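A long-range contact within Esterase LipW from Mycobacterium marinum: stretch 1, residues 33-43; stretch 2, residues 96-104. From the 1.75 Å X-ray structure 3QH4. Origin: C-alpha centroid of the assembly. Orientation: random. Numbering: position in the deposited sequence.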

# COMPACT_ATOMS: atom_id res chain seq x y z
N SER A 33 -7.48 -16.28 12.93
CA SER A 33 -7.33 -14.94 13.46
C SER A 33 -7.72 -13.89 12.42
O SER A 33 -8.35 -12.88 12.76
CB SER A 33 -5.89 -14.73 13.96
OG SER A 33 -5.68 -13.39 14.38
N ILE A 34 -7.35 -14.13 11.16
CA ILE A 34 -7.70 -13.22 10.06
C ILE A 34 -9.20 -12.96 10.01
O ILE A 34 -9.62 -11.84 9.88
CB ILE A 34 -7.13 -13.72 8.71
CG1 ILE A 34 -5.63 -13.36 8.64
CG2 ILE A 34 -7.88 -13.13 7.51
CD1 ILE A 34 -4.79 -14.16 7.59
N LEU A 35 -10.01 -14.00 10.16
CA LEU A 35 -11.46 -13.79 10.17
C LEU A 35 -11.92 -12.87 11.30
O LEU A 35 -12.78 -12.02 11.10
CB LEU A 35 -12.20 -15.13 10.23
CG LEU A 35 -11.97 -16.13 9.09
CD1 LEU A 35 -12.69 -17.42 9.41
CD2 LEU A 35 -12.39 -15.60 7.70
N THR A 36 -11.33 -13.02 12.48
CA THR A 36 -11.74 -12.22 13.63
C THR A 36 -11.28 -10.77 13.46
O THR A 36 -11.99 -9.83 13.84
CB THR A 36 -11.17 -12.83 14.94
OG1 THR A 36 -11.61 -14.19 15.04
CG2 THR A 36 -11.69 -12.09 16.14
N ILE A 37 -10.08 -10.59 12.91
CA ILE A 37 -9.54 -9.24 12.71
C ILE A 37 -10.42 -8.48 11.71
O ILE A 37 -10.74 -7.32 11.94
CB ILE A 37 -8.07 -9.25 12.23
CG1 ILE A 37 -7.15 -9.87 13.26
CG2 ILE A 37 -7.58 -7.81 11.90
CD1 ILE A 37 -5.75 -10.18 12.72
N ARG A 38 -10.83 -9.15 10.63
CA ARG A 38 -11.64 -8.47 9.61
C ARG A 38 -12.84 -7.79 10.25
O ARG A 38 -13.15 -6.63 9.97
CB ARG A 38 -12.16 -9.46 8.57
CG ARG A 38 -11.06 -9.99 7.66
CD ARG A 38 -11.62 -10.94 6.64
NE ARG A 38 -10.59 -11.39 5.69
CZ ARG A 38 -10.69 -12.52 4.99
NH1 ARG A 38 -11.78 -13.29 5.10
NH2 ARG A 38 -9.74 -12.88 4.16
N GLU A 39 -13.52 -8.52 11.13
CA GLU A 39 -14.76 -8.01 11.73
C GLU A 39 -14.51 -6.77 12.58
O GLU A 39 -15.21 -5.77 12.44
CB GLU A 39 -15.42 -9.10 12.55
CG GLU A 39 -15.92 -10.30 11.69
CD GLU A 39 -16.85 -9.87 10.54
OE1 GLU A 39 -17.85 -9.16 10.82
OE2 GLU A 39 -16.56 -10.23 9.36
N SER A 40 -13.52 -6.84 13.46
CA SER A 40 -13.26 -5.74 14.39
C SER A 40 -12.64 -4.52 13.68
O SER A 40 -13.05 -3.36 13.89
CB SER A 40 -12.39 -6.23 15.56
OG SER A 40 -11.20 -6.85 15.08
N MET A 41 -11.67 -4.78 12.80
CA MET A 41 -10.98 -3.73 12.06
C MET A 41 -11.95 -3.00 11.14
O MET A 41 -11.96 -1.76 11.07
CB MET A 41 -9.81 -4.34 11.27
CG MET A 41 -9.05 -3.38 10.39
SD MET A 41 -7.81 -4.38 9.51
CE MET A 41 -7.72 -3.41 8.07
N ASN A 42 -12.78 -3.76 10.43
CA ASN A 42 -13.71 -3.13 9.50
C ASN A 42 -14.76 -2.27 10.23
O ASN A 42 -15.14 -1.20 9.75
CB ASN A 42 -14.35 -4.15 8.56
CG ASN A 42 -13.35 -4.81 7.60
OD1 ASN A 42 -12.21 -4.35 7.41
ND2 ASN A 42 -13.77 -5.92 6.99
N GLN A 43 -15.23 -2.74 11.39
CA GLN A 43 -16.20 -1.96 12.16
C GLN A 43 -15.58 -0.64 12.63
O GLN A 43 -16.18 0.44 12.49
CB GLN A 43 -16.72 -2.78 13.37
CG GLN A 43 -17.63 -1.97 14.31
CD GLN A 43 -18.23 -2.80 15.45
OE1 GLN A 43 -17.74 -3.88 15.79
NE2 GLN A 43 -19.30 -2.28 16.05
N PHE A 96 -2.51 -8.80 2.27
CA PHE A 96 -3.29 -9.52 1.22
C PHE A 96 -4.57 -10.18 1.73
O PHE A 96 -5.35 -10.66 0.89
CB PHE A 96 -2.48 -10.59 0.44
CG PHE A 96 -1.17 -10.11 -0.05
CD1 PHE A 96 -1.10 -9.30 -1.18
CD2 PHE A 96 -0.00 -10.45 0.63
CE1 PHE A 96 0.14 -8.82 -1.64
CE2 PHE A 96 1.24 -10.00 0.17
CZ PHE A 96 1.31 -9.17 -0.96
N ALA A 97 -4.75 -10.20 3.05
CA ALA A 97 -5.87 -10.93 3.68
C ALA A 97 -6.90 -10.06 4.40
O ALA A 97 -8.01 -10.55 4.74
CB ALA A 97 -5.31 -11.94 4.66
N LEU A 98 -6.54 -8.81 4.71
CA LEU A 98 -7.43 -7.93 5.49
C LEU A 98 -7.78 -6.67 4.73
O LEU A 98 -7.05 -6.27 3.80
CB LEU A 98 -6.76 -7.49 6.80
CG LEU A 98 -6.20 -8.57 7.71
CD1 LEU A 98 -5.39 -7.96 8.85
CD2 LEU A 98 -7.40 -9.34 8.21
N GLY A 99 -8.88 -6.03 5.14
CA GLY A 99 -9.14 -4.66 4.72
C GLY A 99 -10.18 -4.48 3.63
O GLY A 99 -10.72 -5.45 3.09
N ASN A 100 -10.46 -3.22 3.34
CA ASN A 100 -11.48 -2.79 2.38
C ASN A 100 -11.24 -1.29 2.12
O ASN A 100 -10.15 -0.79 2.41
CB ASN A 100 -12.89 -3.08 2.95
CG ASN A 100 -13.18 -2.31 4.27
OD1 ASN A 100 -12.46 -1.38 4.64
ND2 ASN A 100 -14.25 -2.70 4.97
N LEU A 101 -12.24 -0.58 1.59
CA LEU A 101 -12.06 0.84 1.25
C LEU A 101 -11.86 1.78 2.45
O LEU A 101 -11.40 2.91 2.28
CB LEU A 101 -13.24 1.32 0.37
CG LEU A 101 -13.35 0.56 -0.96
CD1 LEU A 101 -14.65 1.00 -1.70
CD2 LEU A 101 -12.07 0.76 -1.83
N ASP A 102 -12.22 1.32 3.64
CA ASP A 102 -12.06 2.13 4.85
C ASP A 102 -10.66 2.03 5.47
O ASP A 102 -10.26 2.88 6.28
CB ASP A 102 -13.12 1.74 5.89
CG ASP A 102 -14.54 2.09 5.45
OD1 ASP A 102 -14.75 3.10 4.75
OD2 ASP A 102 -15.49 1.34 5.82
N THR A 103 -9.91 0.98 5.10
CA THR A 103 -8.67 0.64 5.82
C THR A 103 -7.66 1.78 5.78
O THR A 103 -7.20 2.26 6.84
CB THR A 103 -8.05 -0.62 5.25
OG1 THR A 103 -9.02 -1.70 5.32
CG2 THR A 103 -6.74 -0.95 6.02
N ASP A 104 -7.32 2.21 4.56
CA ASP A 104 -6.34 3.26 4.33
C ASP A 104 -7.03 4.53 3.84
O ASP A 104 -6.47 5.32 3.07
CB ASP A 104 -5.33 2.79 3.27
CG ASP A 104 -4.30 1.81 3.83
OD1 ASP A 104 -4.25 1.62 5.06
OD2 ASP A 104 -3.51 1.30 3.01
O HOH W 1 -15.29 -1.04 7.04
O HOH W 2 -11.25 -1.74 7.08
O HOH W 3 -12.03 -7.30 5.06
O HOH W 4 -10.11 -6.20 7.64

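The strongest direct link between the two stretches is a bifurcated hydrogen bond from R38 to the backbone of the loop. The guanidinium approaches the carbonyl of A97 with its edge, the oxygen lying near the guanidinium plane, so that two donors converge on one acceptor: R38 NE to A97 O at 2.9 Å and R38 NH2 to A97 O at 3.0 Å. The CA-to-CB bond of R38 points sideways, but the extended side chain (m, t, t through chi3) carries its charged end to the loop.

At the other end of the contact the polar chemistry runs through water. N42, although its side chain comes within 3.5 Å of N100 (CG to ND2), makes no direct hydrogen bond to the loop; four waters connect them instead. Water 4 donates to N42 OD1 (2.8 Å) and accepts from G99 N (2.8 Å), while water 3 accepts from N42 ND2 (2.9 Å) and donates to G99 O (3.0 Å), so the carboxamide reads both backbone polar groups of the glycine. Water 2 donates to N42 OD1 (2.8 Å) and N100 OD1 (2.7 Å) and accepts from T103 OG1 (2.8 Å). Water 1 donates to the backbone N42 O (2.7 Å) and to D102 OD2 (2.7 Å) and accepts from N100 ND2 (2.8 Å).

The loop presents these groups in a turn held by its own bonds: N100 N donates to T103 OG1 (2.9 Å), D102 N to N100 OD1 (2.9 Å) and T103 N to N100 O (3.2 Å). G99 fits this turn because, at its phi/psi of 103/176, a CB would be jammed against the preceding carbonyl oxygen and would clash with T103 OG1.

Alongside these polar contacts runs an apolar seam. The nearest CA atoms across the stretches are those of R38 and L98, 5.9 Å apart, and L98 gives up more surface to the contact than any other residue. Its CD2 lies 3.9 Å from I34 CG2 and 3.8 Å from R38 CG, the aliphatic part of the arginine thus packing while its end bonds; its CD1 meets I37 CG2 at 3.8 Å. I34 CD1 reaches A97 CB at 3.7 Å. One turn beyond I37, M41 extends toward the loop; its CE lies 3.8 Å from G99 CA and is tight against T103 CG2, at 3.3 Å. In all, the contact buries 472 Å², both sides summed.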